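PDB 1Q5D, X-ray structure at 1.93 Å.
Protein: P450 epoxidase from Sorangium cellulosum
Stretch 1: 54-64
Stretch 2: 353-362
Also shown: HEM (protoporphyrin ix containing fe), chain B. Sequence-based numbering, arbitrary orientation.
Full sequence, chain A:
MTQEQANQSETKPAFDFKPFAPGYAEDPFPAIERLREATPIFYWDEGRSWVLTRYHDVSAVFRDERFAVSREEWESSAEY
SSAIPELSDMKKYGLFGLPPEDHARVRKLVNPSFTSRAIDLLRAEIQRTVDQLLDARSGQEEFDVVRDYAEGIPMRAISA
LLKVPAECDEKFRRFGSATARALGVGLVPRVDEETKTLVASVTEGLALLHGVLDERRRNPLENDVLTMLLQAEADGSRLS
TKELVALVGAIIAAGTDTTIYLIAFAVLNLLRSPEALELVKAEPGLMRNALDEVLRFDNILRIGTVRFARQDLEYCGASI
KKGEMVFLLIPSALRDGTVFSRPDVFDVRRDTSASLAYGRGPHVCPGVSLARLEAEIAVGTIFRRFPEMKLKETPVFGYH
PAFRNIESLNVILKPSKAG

Stretch 1 (54-64) RYHDVSAVFRD
Stretch 2, residues 353-362: SASLAYGRGP

A helix begins at Y55, with R54 at its N-cap, and lies against an irregular strand-free segment, 353-362, running in the same sequence sense: CA atoms of S59 and L356 are 7.4 Å apart, those of F62 and R360 5.8 Å, and those of R63 and G361 5.9 Å. About 465 Å² is buried in total.

The CA-to-CB bond of Y55 (chi1 t, -175°) points sideways to 353-362, but the ring's end comes nearer, and OH donates a short hydrogen bond to the carbonyl O of A354 (2.6 Å). Y55 CE1 lies 3.5 Å from L356 CD1 (L356 is m, t). One turn on, V58 (t) points toward the partner and places CG1 3.7 Å from the same L356 CD1, while S59 CB approaches L356 CD2 at 4.1 Å, so this leucine packs against Y55, V58 and S59.

F62 (chi1 -90°, chi2 -70°) points toward the second segment and packs beside the type I turn L356-G359, closed by G359 N to L356 O (2.7 Å). R360 N and G359 C cover one ring face, and F62 CE1 lies 3.9 Å from G359 CA. R360 (m, m, t) turns its guanidinium back, R360 NH2 donating to S355 O (2.8 Å) and R360 NH1 to G359 O (2.9 Å). Finally, R63 (m, m) lays CD 3.6 Å from CA of G361, whose phi/psi of 86/-161° would jam a CB against R360 O.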

# COMPACT_ATOMS: atom_id res chain seq x y z
N ARG A 54 -5.71 11.62 -15.74
CA ARG A 54 -7.02 11.08 -16.12
C ARG A 54 -7.08 9.55 -16.16
O ARG A 54 -6.11 8.89 -16.52
CB ARG A 54 -7.48 11.68 -17.45
CG ARG A 54 -7.71 13.19 -17.36
CD ARG A 54 -7.82 13.91 -18.72
NE ARG A 54 -7.87 15.36 -18.53
CZ ARG A 54 -7.92 16.25 -19.52
NH1 ARG A 54 -7.93 15.83 -20.78
NH2 ARG A 54 -7.96 17.54 -19.24
N TYR A 55 -8.22 8.99 -15.77
CA TYR A 55 -8.35 7.53 -15.69
C TYR A 55 -7.81 6.78 -16.91
O TYR A 55 -6.96 5.90 -16.79
CB TYR A 55 -9.80 7.12 -15.43
CG TYR A 55 -9.93 5.63 -15.22
CD1 TYR A 55 -9.97 5.09 -13.93
CD2 TYR A 55 -10.00 4.75 -16.31
CE1 TYR A 55 -10.09 3.72 -13.73
CE2 TYR A 55 -10.11 3.37 -16.12
CZ TYR A 55 -10.16 2.87 -14.83
OH TYR A 55 -10.27 1.50 -14.61
N HIS A 56 -8.29 7.13 -18.11
CA HIS A 56 -7.96 6.31 -19.28
C HIS A 56 -6.48 6.33 -19.62
O HIS A 56 -5.93 5.31 -20.06
CB HIS A 56 -8.82 6.67 -20.48
CG HIS A 56 -10.20 6.08 -20.41
ND1 HIS A 56 -11.32 6.83 -20.12
CD2 HIS A 56 -10.62 4.80 -20.54
CE1 HIS A 56 -12.38 6.04 -20.10
NE2 HIS A 56 -11.98 4.81 -20.35
N ASP A 57 -5.83 7.47 -19.41
CA ASP A 57 -4.40 7.56 -19.65
C ASP A 57 -3.63 6.79 -18.58
O ASP A 57 -2.68 6.06 -18.87
CB ASP A 57 -3.96 9.03 -19.70
CG ASP A 57 -4.78 9.85 -20.68
OD1 ASP A 57 -4.84 9.44 -21.85
OD2 ASP A 57 -5.41 10.88 -20.36
N VAL A 58 -4.03 6.97 -17.32
CA VAL A 58 -3.44 6.22 -16.22
C VAL A 58 -3.59 4.70 -16.41
O VAL A 58 -2.62 3.94 -16.34
CB VAL A 58 -4.08 6.65 -14.89
CG1 VAL A 58 -3.73 5.67 -13.79
CG2 VAL A 58 -3.62 8.05 -14.51
N SER A 59 -4.81 4.27 -16.67
CA SER A 59 -5.08 2.86 -16.87
C SER A 59 -4.28 2.31 -18.05
O SER A 59 -3.74 1.22 -17.98
CB SER A 59 -6.57 2.61 -17.07
OG SER A 59 -6.78 1.29 -17.52
N ALA A 60 -4.20 3.08 -19.13
CA ALA A 60 -3.48 2.63 -20.33
C ALA A 60 -2.01 2.36 -20.05
O ALA A 60 -1.46 1.35 -20.47
CB ALA A 60 -3.64 3.64 -21.46
N VAL A 61 -1.38 3.28 -19.32
CA VAL A 61 0.04 3.16 -19.00
C VAL A 61 0.36 1.89 -18.20
O VAL A 61 1.41 1.27 -18.40
CB VAL A 61 0.55 4.41 -18.25
CG1 VAL A 61 1.91 4.16 -17.62
CG2 VAL A 61 0.63 5.59 -19.22
N PHE A 62 -0.52 1.49 -17.30
CA PHE A 62 -0.33 0.26 -16.55
C PHE A 62 -0.01 -0.89 -17.51
O PHE A 62 0.82 -1.76 -17.22
CB PHE A 62 -1.57 -0.08 -15.72
CG PHE A 62 -1.58 0.51 -14.33
CD1 PHE A 62 -0.72 0.03 -13.35
CD2 PHE A 62 -2.47 1.52 -13.99
CE1 PHE A 62 -0.74 0.56 -12.07
CE2 PHE A 62 -2.48 2.06 -12.72
CZ PHE A 62 -1.62 1.58 -11.76
N ARG A 63 -0.67 -0.88 -18.67
CA ARG A 63 -0.55 -1.96 -19.64
C ARG A 63 0.25 -1.58 -20.89
O ARG A 63 0.13 -2.24 -21.93
CB ARG A 63 -1.94 -2.44 -20.04
CG ARG A 63 -2.62 -3.25 -18.95
CD ARG A 63 -1.83 -4.48 -18.52
NE ARG A 63 -2.37 -5.70 -19.09
CZ ARG A 63 -3.54 -6.23 -18.75
NH1 ARG A 63 -4.30 -5.64 -17.83
NH2 ARG A 63 -3.96 -7.35 -19.34
N ASP A 64 1.07 -0.54 -20.80
CA ASP A 64 1.84 -0.06 -21.94
C ASP A 64 3.31 -0.45 -21.78
O ASP A 64 4.02 0.14 -20.97
CB ASP A 64 1.70 1.45 -22.07
CG ASP A 64 2.23 1.99 -23.39
OD1 ASP A 64 1.64 2.96 -23.90
OD2 ASP A 64 3.23 1.52 -23.98
N SER A 353 -15.56 -1.92 -9.85
CA SER A 353 -14.70 -2.77 -10.68
C SER A 353 -13.57 -1.99 -11.33
O SER A 353 -12.46 -2.51 -11.50
CB SER A 353 -15.50 -3.43 -11.82
OG SER A 353 -16.52 -4.28 -11.32
N ALA A 354 -13.86 -0.76 -11.75
CA ALA A 354 -12.87 0.03 -12.49
C ALA A 354 -11.81 0.68 -11.58
O ALA A 354 -10.85 1.26 -12.06
CB ALA A 354 -13.56 1.10 -13.35
N SER A 355 -11.98 0.57 -10.26
CA SER A 355 -10.96 1.13 -9.36
C SER A 355 -9.57 0.57 -9.69
O SER A 355 -9.43 -0.63 -9.90
CB SER A 355 -11.33 0.89 -7.90
OG SER A 355 -10.31 1.35 -7.02
N LEU A 356 -8.55 1.43 -9.75
CA LEU A 356 -7.16 1.01 -10.03
C LEU A 356 -6.31 0.97 -8.75
O LEU A 356 -5.08 0.80 -8.80
CB LEU A 356 -6.49 1.97 -11.03
CG LEU A 356 -7.14 2.20 -12.40
CD1 LEU A 356 -6.66 3.50 -13.05
CD2 LEU A 356 -6.84 1.04 -13.31
N ALA A 357 -6.98 1.13 -7.62
CA ALA A 357 -6.35 1.20 -6.29
C ALA A 357 -5.31 0.10 -6.03
O ALA A 357 -4.30 0.33 -5.35
CB ALA A 357 -7.42 1.23 -5.20
N TYR A 358 -5.55 -1.10 -6.57
CA TYR A 358 -4.60 -2.21 -6.39
C TYR A 358 -3.82 -2.51 -7.65
O TYR A 358 -3.22 -3.58 -7.77
CB TYR A 358 -5.33 -3.47 -5.92
CG TYR A 358 -5.90 -3.38 -4.53
CD1 TYR A 358 -7.23 -3.05 -4.33
CD2 TYR A 358 -5.10 -3.62 -3.41
CE1 TYR A 358 -7.76 -2.97 -3.05
CE2 TYR A 358 -5.64 -3.53 -2.12
CZ TYR A 358 -6.96 -3.21 -1.95
OH TYR A 358 -7.51 -3.14 -0.69
N GLY A 359 -3.82 -1.57 -8.60
CA GLY A 359 -3.01 -1.70 -9.79
C GLY A 359 -3.66 -2.52 -10.90
O GLY A 359 -4.78 -3.00 -10.74
N ARG A 360 -2.91 -2.70 -11.99
CA ARG A 360 -3.33 -3.46 -13.18
C ARG A 360 -2.12 -4.10 -13.83
O ARG A 360 -1.01 -3.58 -13.75
CB ARG A 360 -3.99 -2.54 -14.22
CG ARG A 360 -5.40 -2.12 -13.91
CD ARG A 360 -6.43 -3.25 -13.92
NE ARG A 360 -7.78 -2.73 -13.69
CZ ARG A 360 -8.28 -2.42 -12.51
NH1 ARG A 360 -7.55 -2.56 -11.40
NH2 ARG A 360 -9.51 -1.94 -12.42
N GLY A 361 -2.34 -5.22 -14.51
CA GLY A 361 -1.25 -5.87 -15.22
C GLY A 361 -0.43 -6.82 -14.38
O GLY A 361 -0.86 -7.29 -13.32
N PRO A 362 0.77 -7.13 -14.86
CA PRO A 362 1.66 -8.08 -14.19
C PRO A 362 2.06 -7.66 -12.78
O PRO A 362 2.38 -8.53 -11.97
CB PRO A 362 2.90 -8.12 -15.09
CG PRO A 362 2.80 -6.92 -15.94
CD PRO A 362 1.36 -6.60 -16.10
CHA HEM B . 1.98 -3.83 -5.56
CHB HEM B . -1.54 -1.19 -3.58
CHC HEM B . -1.63 -4.20 0.24
CHD HEM B . 2.26 -6.45 -1.47
C1A HEM B . 0.97 -2.91 -5.40
C2A HEM B . 0.54 -1.94 -6.37
C3A HEM B . -0.42 -1.20 -5.82
C4A HEM B . -0.63 -1.68 -4.48
CMA HEM B . -1.18 -0.03 -6.51
CAA HEM B . 1.12 -1.80 -7.80
CBA HEM B . 2.16 -0.69 -7.86
CGA HEM B . 2.63 -0.51 -9.30
O1A HEM B . 3.59 0.28 -9.55
O2A HEM B . 2.05 -1.18 -10.21
C1B HEM B . -1.84 -1.80 -2.40
C2B HEM B . -2.88 -1.34 -1.51
C3B HEM B . -2.90 -2.14 -0.46
C4B HEM B . -1.88 -3.15 -0.63
CMB HEM B . -3.81 -0.10 -1.71
CAB HEM B . -3.91 -1.95 0.69
CBB HEM B . -3.71 -2.46 1.89
C1C HEM B . -0.62 -5.10 0.11
C2C HEM B . -0.34 -6.21 0.99
C3C HEM B . 0.75 -6.82 0.50
C4C HEM B . 1.16 -6.13 -0.70
CMC HEM B . -1.18 -6.56 2.25
CAC HEM B . 1.51 -8.05 1.02
CBC HEM B . 0.99 -8.84 1.95
C1D HEM B . 2.57 -5.90 -2.69
C2D HEM B . 3.75 -6.25 -3.42
C3D HEM B . 3.67 -5.45 -4.70
C4D HEM B . 2.46 -4.68 -4.59
CMD HEM B . 4.84 -7.25 -3.01
CAD HEM B . 4.66 -5.47 -5.88
CBD HEM B . 3.97 -6.29 -6.98
CGD HEM B . 4.83 -6.36 -8.21
O1D HEM B . 5.55 -5.36 -8.48
O2D HEM B . 4.81 -7.40 -8.93
NA HEM B . 0.24 -2.74 -4.24
NB HEM B . -1.23 -2.93 -1.85
NC HEM B . 0.31 -5.08 -0.90
ND HEM B . 1.84 -4.97 -3.39
FE HEM B . 0.17 -4.01 -2.66
O HOH W 1 1.52 -2.55 -1.72